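Local coordinates for LPXTG cell wall surface protein (Streptococcus gordonii, PDB 4IGB) that is a surface protein of the streptococcal cell wall, held on peptidoglycan, that probably acts as an adhesin, here represented by its N-terminal N1 and N2 domains, at residues B[312-317]-B[388-393]; B[293-298]-B[423-428]. All blocks are in the same frame, centred on the assembly; numbering follows the deposited sequence.

Contact 1 (B[312-317]-B[388-393]); sequences TYKATF and DIIITY
Tyr313, Ala315 and Phe317 pair with Tyr393, Ile391 and Ile389 in regular antiparallel fashion, the strand axes 4.6 Å apart and each pair closed by two backbone N-H...O bonds. The two strands are neighbours in one sheet of the N2 domain, an adhesin-clan module whose packing is that of a beta sandwich: the face bearing these six residues is buried against strands 333-338 and 409-417. On that face the Phe317 side chain crosses that of Ile391 obliquely, CE2 meeting CD1 at 3.7 Å. Ile391 CG2 lies over one face of the Tyr393 ring, offset toward the rim, and the ring edge faces Ala315 CB and the backbone of Tyr313, with CD2 4.0 Å from Tyr313 CB. The other face is more polar and partly open to solvent. There the extended Lys314 chain reaches Ile390, CE touching CG2 at 3.8 Å, and the methyls of Thr312 and Thr392 meet. Thr316 and Ile390 run side by side, pointing the same way; chi2 of -58° swings Ile390 CD1 toward Thr316, 3.6 Å from its OG1. Back on the buried face, the CD2 edge of Phe317 has Ile389 O in the ring plane, 3.3 Å away.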
loop_
_atom_site.group_PDB
_atom_site.type_symbol
_atom_site.label_atom_id
_atom_site.label_comp_id
_atom_site.label_asym_id
_atom_site.label_seq_id
_atom_site.Cartn_x
_atom_site.Cartn_y
_atom_site.Cartn_z
ATOM N N THR B 312 17.851 -2.304 -31.739
ATOM C CA THR B 312 16.800 -3.257 -31.451
ATOM C C THR B 312 16.687 -3.452 -29.957
ATOM O O THR B 312 17.682 -3.732 -29.291
ATOM C CB THR B 312 17.117 -4.615 -32.109
ATOM O OG1 THR B 312 17.355 -4.410 -33.503
ATOM C CG2 THR B 312 15.965 -5.591 -31.934
ATOM N N TYR B 313 15.472 -3.317 -29.439
ATOM C CA TYR B 313 15.223 -3.459 -28.017
ATOM C C TYR B 313 14.491 -4.762 -27.719
ATOM O O TYR B 313 13.472 -5.059 -28.326
ATOM C CB TYR B 313 14.407 -2.271 -27.503
ATOM C CG TYR B 313 15.132 -0.932 -27.596
ATOM C CD1 TYR B 313 16.182 -0.626 -26.734
ATOM C CD2 TYR B 313 14.760 0.022 -28.532
ATOM C CE1 TYR B 313 16.849 0.591 -26.806
ATOM C CE2 TYR B 313 15.426 1.255 -28.614
ATOM C CZ TYR B 313 16.464 1.528 -27.746
ATOM O OH TYR B 313 17.124 2.733 -27.811
ATOM N N LYS B 314 15.024 -5.540 -26.786
ATOM C CA LYS B 314 14.357 -6.751 -26.342
ATOM C C LYS B 314 13.926 -6.555 -24.907
ATOM O O LYS B 314 14.752 -6.304 -24.026
ATOM C CB LYS B 314 15.288 -7.958 -26.438
ATOM C CG LYS B 314 14.609 -9.298 -26.150
ATOM C CD LYS B 314 15.619 -10.452 -26.262
ATOM C CE LYS B 314 14.995 -11.804 -25.919
ATOM N NZ LYS B 314 16.022 -12.889 -25.823
ATOM N N ALA B 315 12.627 -6.663 -24.675
ATOM C CA ALA B 315 12.101 -6.509 -23.329
ATOM C C ALA B 315 11.390 -7.768 -22.874
ATOM O O ALA B 315 10.506 -8.289 -23.561
ATOM C CB ALA B 315 11.162 -5.316 -23.254
ATOM N N THR B 316 11.772 -8.243 -21.700
ATOM C CA THR B 316 11.174 -9.440 -21.133
ATOM C C THR B 316 10.350 -9.089 -19.908
ATOM O O THR B 316 10.872 -8.553 -18.930
ATOM C CB THR B 316 12.262 -10.413 -20.736
ATOM O OG1 THR B 316 13.055 -10.702 -21.894
ATOM C CG2 THR B 316 11.661 -11.693 -20.155
ATOM N N PHE B 317 9.058 -9.384 -19.959
ATOM C CA PHE B 317 8.164 -8.974 -18.879
ATOM C C PHE B 317 7.714 -10.174 -18.066
ATOM O O PHE B 317 7.063 -11.070 -18.591
ATOM C CB PHE B 317 6.942 -8.237 -19.450
ATOM C CG PHE B 317 7.301 -7.020 -20.267
ATOM C CD1 PHE B 317 7.374 -5.774 -19.676
ATOM C CD2 PHE B 317 7.572 -7.131 -21.620
ATOM C CE1 PHE B 317 7.722 -4.645 -20.420
ATOM C CE2 PHE B 317 7.912 -6.005 -22.374
ATOM C CZ PHE B 317 7.987 -4.762 -21.768
ATOM N N ASP B 388 6.666 -15.441 -19.160
ATOM C CA ASP B 388 7.140 -14.109 -19.515
ATOM C C ASP B 388 6.625 -13.703 -20.887
ATOM O O ASP B 388 6.480 -14.534 -21.782
ATOM C CB ASP B 388 8.664 -14.087 -19.562
ATOM C CG ASP B 388 9.307 -14.135 -18.184
ATOM O OD1 ASP B 388 8.593 -14.216 -17.153
ATOM O OD2 ASP B 388 10.553 -14.102 -18.141
ATOM N N ILE B 389 6.371 -12.414 -21.058
ATOM C CA ILE B 389 6.035 -11.886 -22.372
ATOM C C ILE B 389 7.263 -11.159 -22.871
ATOM O O ILE B 389 7.861 -10.393 -22.131
ATOM C CB ILE B 389 4.841 -10.934 -22.294
ATOM C CG1 ILE B 389 3.630 -11.693 -21.738
ATOM C CG2 ILE B 389 4.583 -10.277 -23.653
ATOM C CD1 ILE B 389 2.401 -10.838 -21.517
ATOM N N ILE B 390 7.656 -11.429 -24.112
ATOM C CA ILE B 390 8.886 -10.878 -24.662
ATOM C C ILE B 390 8.538 -10.009 -25.848
ATOM O O ILE B 390 7.943 -10.485 -26.816
ATOM C CB ILE B 390 9.820 -11.982 -25.193
ATOM C CG1 ILE B 390 9.872 -13.174 -24.235
ATOM C CG2 ILE B 390 11.199 -11.435 -25.490
ATOM C CD1 ILE B 390 10.308 -12.824 -22.872
ATOM N N ILE B 391 8.918 -8.738 -25.796
ATOM C CA ILE B 391 8.622 -7.850 -26.910
ATOM C C ILE B 391 9.911 -7.356 -27.517
ATOM O O ILE B 391 10.773 -6.818 -26.817
ATOM C CB ILE B 391 7.783 -6.642 -26.484
ATOM C CG1 ILE B 391 6.509 -7.101 -25.780
ATOM C CG2 ILE B 391 7.496 -5.750 -27.681
ATOM C CD1 ILE B 391 5.675 -5.973 -25.285
ATOM N N THR B 392 10.041 -7.541 -28.825
ATOM C CA THR B 392 11.231 -7.091 -29.525
ATOM C C THR B 392 10.894 -5.920 -30.448
ATOM O O THR B 392 10.098 -6.064 -31.365
ATOM C CB THR B 392 11.855 -8.258 -30.309
ATOM O OG1 THR B 392 12.089 -9.336 -29.398
ATOM C CG2 THR B 392 13.173 -7.840 -30.933
ATOM N N TYR B 393 11.499 -4.764 -30.189
ATOM C CA TYR B 393 11.219 -3.555 -30.956
ATOM C C TYR B 393 12.352 -3.245 -31.913
ATOM O O TYR B 393 13.500 -3.064 -31.496
ATOM C CB TYR B 393 11.063 -2.348 -30.032
ATOM C CG TYR B 393 10.094 -2.509 -28.872
ATOM C CD1 TYR B 393 8.786 -2.057 -28.968
ATOM C CD2 TYR B 393 10.508 -3.062 -27.663
ATOM C CE1 TYR B 393 7.915 -2.161 -27.900
ATOM C CE2 TYR B 393 9.634 -3.170 -26.585
ATOM C CZ TYR B 393 8.343 -2.720 -26.711
ATOM O OH TYR B 393 7.468 -2.822 -25.650
#

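Contact 2 (B[293-298]-B[423-428]); sequences RPVLEV and PSNQVS
Asn425 grips Leu296 by both of its backbone polar atoms. Its OD1 takes the Leu296 N-H at 2.8 Å, in the amide plane and on a lone pair, while its ND2 gives a nearly straight bond (171°) to Leu296 O at 3.0 Å. The side-chain amide thus bonds as the peptide edge of a neighbouring strand would; with CG between the backbone N and the carbonyl carbon, chi1 54°, it turns back to Leu296. At the start of both segments Arg293, its chain bent at chi3, brings the edge of its guanidinium to two successive carbonyls: NE bonds to Pro423 O at 3.2 Å, in the guanidinium plane, and NH1 makes a weak bond to Ser424 O. Ser424 OG donates to Asn425 O at 2.6 Å and is also bonded to Val413 N, which ties Ser424 to strand 409-417. Packing fills in around the bonds. Pro294 CB rests on Ser424 CB at 3.8 Å, and Leu296 CB and CD2 touch Ser424 OG. Farther on, Val427 wedges between Leu296 and Val298: it crosses Leu296 at about a right angle, CG2 3.6 Å from Leu296 CD2, and slides past Val298 in the opposite direction, CG2 3.8 Å from Val298 CB. In the N2 domain, strand 295-304 pairs with 310-317 on one flank and runs parallel to 427-432 on the other, and 427-432 pairs in turn antiparallel with 409-417.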
loop_
_atom_site.group_PDB
_atom_site.type_symbol
_atom_site.label_atom_id
_atom_site.label_comp_id
_atom_site.label_asym_id
_atom_site.label_seq_id
_atom_site.Cartn_x
_atom_site.Cartn_y
_atom_site.Cartn_z
ATOM N N ARG B 293 11.551 -7.208 -12.083
ATOM C CA ARG B 293 11.146 -6.105 -12.943
ATOM C C ARG B 293 11.374 -6.514 -14.388
ATOM O O ARG B 293 12.081 -7.485 -14.656
ATOM C CB ARG B 293 11.981 -4.856 -12.635
ATOM C CG ARG B 293 11.786 -4.316 -11.235
ATOM C CD ARG B 293 12.953 -3.409 -10.827
ATOM N NE ARG B 293 13.261 -2.397 -11.842
ATOM C CZ ARG B 293 14.282 -1.546 -11.758
ATOM N NH1 ARG B 293 14.489 -0.645 -12.713
ATOM N NH2 ARG B 293 15.098 -1.590 -10.712
ATOM N N PRO B 294 10.777 -5.771 -15.330
ATOM C CA PRO B 294 11.067 -6.074 -16.732
ATOM C C PRO B 294 12.558 -5.957 -17.020
ATOM O O PRO B 294 13.244 -5.090 -16.466
ATOM C CB PRO B 294 10.267 -5.006 -17.489
ATOM C CG PRO B 294 9.086 -4.766 -16.587
ATOM C CD PRO B 294 9.664 -4.815 -15.189
ATOM N N VAL B 295 13.045 -6.850 -17.875
ATOM C CA VAL B 295 14.438 -6.857 -18.292
ATOM C C VAL B 295 14.559 -6.313 -19.714
ATOM O O VAL B 295 13.954 -6.842 -20.657
ATOM C CB VAL B 295 15.034 -8.286 -18.239
ATOM C CG1 VAL B 295 16.471 -8.272 -18.718
ATOM C CG2 VAL B 295 14.939 -8.838 -16.818
ATOM N N LEU B 296 15.336 -5.249 -19.861
ATOM C CA LEU B 296 15.475 -4.591 -21.145
ATOM C C LEU B 296 16.886 -4.755 -21.650
ATOM O O LEU B 296 17.841 -4.583 -20.897
ATOM C CB LEU B 296 15.133 -3.104 -21.025
ATOM C CG LEU B 296 15.248 -2.285 -22.314
ATOM C CD1 LEU B 296 14.209 -2.762 -23.325
ATOM C CD2 LEU B 296 15.082 -0.801 -22.024
ATOM N N GLU B 297 17.012 -5.080 -22.930
ATOM C CA GLU B 297 18.306 -5.256 -23.563
ATOM C C GLU B 297 18.314 -4.483 -24.876
ATOM O O GLU B 297 17.277 -4.316 -25.505
ATOM C CB GLU B 297 18.560 -6.745 -23.833
ATOM C CG GLU B 297 18.292 -7.643 -22.632
ATOM C CD GLU B 297 18.357 -9.130 -22.975
ATOM O OE1 GLU B 297 17.308 -9.808 -22.929
ATOM O OE2 GLU B 297 19.459 -9.624 -23.281
ATOM N N VAL B 298 19.484 -4.018 -25.288
ATOM C CA VAL B 298 19.611 -3.294 -26.535
ATOM C C VAL B 298 20.746 -3.884 -27.370
ATOM O O VAL B 298 21.784 -4.273 -26.835
ATOM C CB VAL B 298 19.881 -1.794 -26.298
ATOM C CG1 VAL B 298 21.222 -1.590 -25.583
ATOM C CG2 VAL B 298 19.860 -1.031 -27.617
ATOM N N PRO B 423 8.914 -0.131 -14.052
ATOM C CA PRO B 423 9.845 0.188 -15.136
ATOM C C PRO B 423 10.957 -0.837 -15.232
ATOM O O PRO B 423 11.349 -1.410 -14.230
ATOM C CB PRO B 423 10.438 1.544 -14.724
ATOM C CG PRO B 423 9.930 1.812 -13.302
ATOM C CD PRO B 423 9.256 0.569 -12.804
ATOM N N SER B 424 11.465 -1.038 -16.440
ATOM C CA SER B 424 12.607 -1.906 -16.674
ATOM C C SER B 424 13.877 -1.211 -16.197
ATOM O O SER B 424 13.843 -0.058 -15.768
ATOM C CB SER B 424 12.743 -2.176 -18.166
ATOM O OG SER B 424 13.209 -1.005 -18.825
ATOM N N ASN B 425 15.000 -1.914 -16.273
ATOM C CA ASN B 425 16.289 -1.252 -16.168
ATOM C C ASN B 425 16.414 -0.334 -17.370
ATOM O O ASN B 425 15.782 -0.574 -18.409
ATOM C CB ASN B 425 17.407 -2.285 -16.227
ATOM C CG ASN B 425 17.304 -3.160 -17.454
ATOM O OD1 ASN B 425 16.371 -3.954 -17.579
ATOM N ND2 ASN B 425 18.241 -3.003 -18.382
ATOM N N GLN B 426 17.225 0.709 -17.236
ATOM C CA GLN B 426 17.541 1.576 -18.362
ATOM C C GLN B 426 18.734 1.034 -19.160
ATOM O O GLN B 426 19.685 0.505 -18.586
ATOM C CB GLN B 426 17.836 2.996 -17.879
ATOM C CG GLN B 426 18.081 3.979 -19.021
ATOM C CD GLN B 426 18.534 5.335 -18.527
ATOM O OE1 GLN B 426 17.768 6.297 -18.531
ATOM N NE2 GLN B 426 19.790 5.419 -18.098
ATOM N N VAL B 427 18.688 1.158 -20.483
ATOM C CA VAL B 427 19.818 0.727 -21.310
ATOM C C VAL B 427 20.352 1.887 -22.113
ATOM O O VAL B 427 19.711 2.929 -22.218
ATOM C CB VAL B 427 19.460 -0.417 -22.296
ATOM C CG1 VAL B 427 19.054 -1.683 -21.537
ATOM C CG2 VAL B 427 18.381 0.029 -23.289
ATOM N N SER B 428 21.529 1.698 -22.690
ATOM C CA SER B 428 22.188 2.785 -23.389
ATOM C C SER B 428 22.876 2.332 -24.664
ATOM O O SER B 428 23.555 1.312 -24.690
ATOM C CB SER B 428 23.211 3.457 -22.473
ATOM O OG SER B 428 22.696 4.663 -21.943
#

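Contacts 1 and 2 meet at strands 310-317 and 295-304, adjacent both in sequence and in the sheet, and contact 1 is nested within the chain loop that contact 2 closes. Backbone bonds carry the join, Thr316 N to Val295 O and Lys314 O to Glu297 N, each 2.8 Å, with Tyr313 packed on Val298. Contact 1 lies inside the sheet, where main-chain pairing does the polar work and aromatic and aliphatic side chains form its buried face. In contact 2 side chains do it instead, an amide and a guanidinium binding peptide groups, with only a few buried residues, where 427-432 joins 295-304 to 409-417.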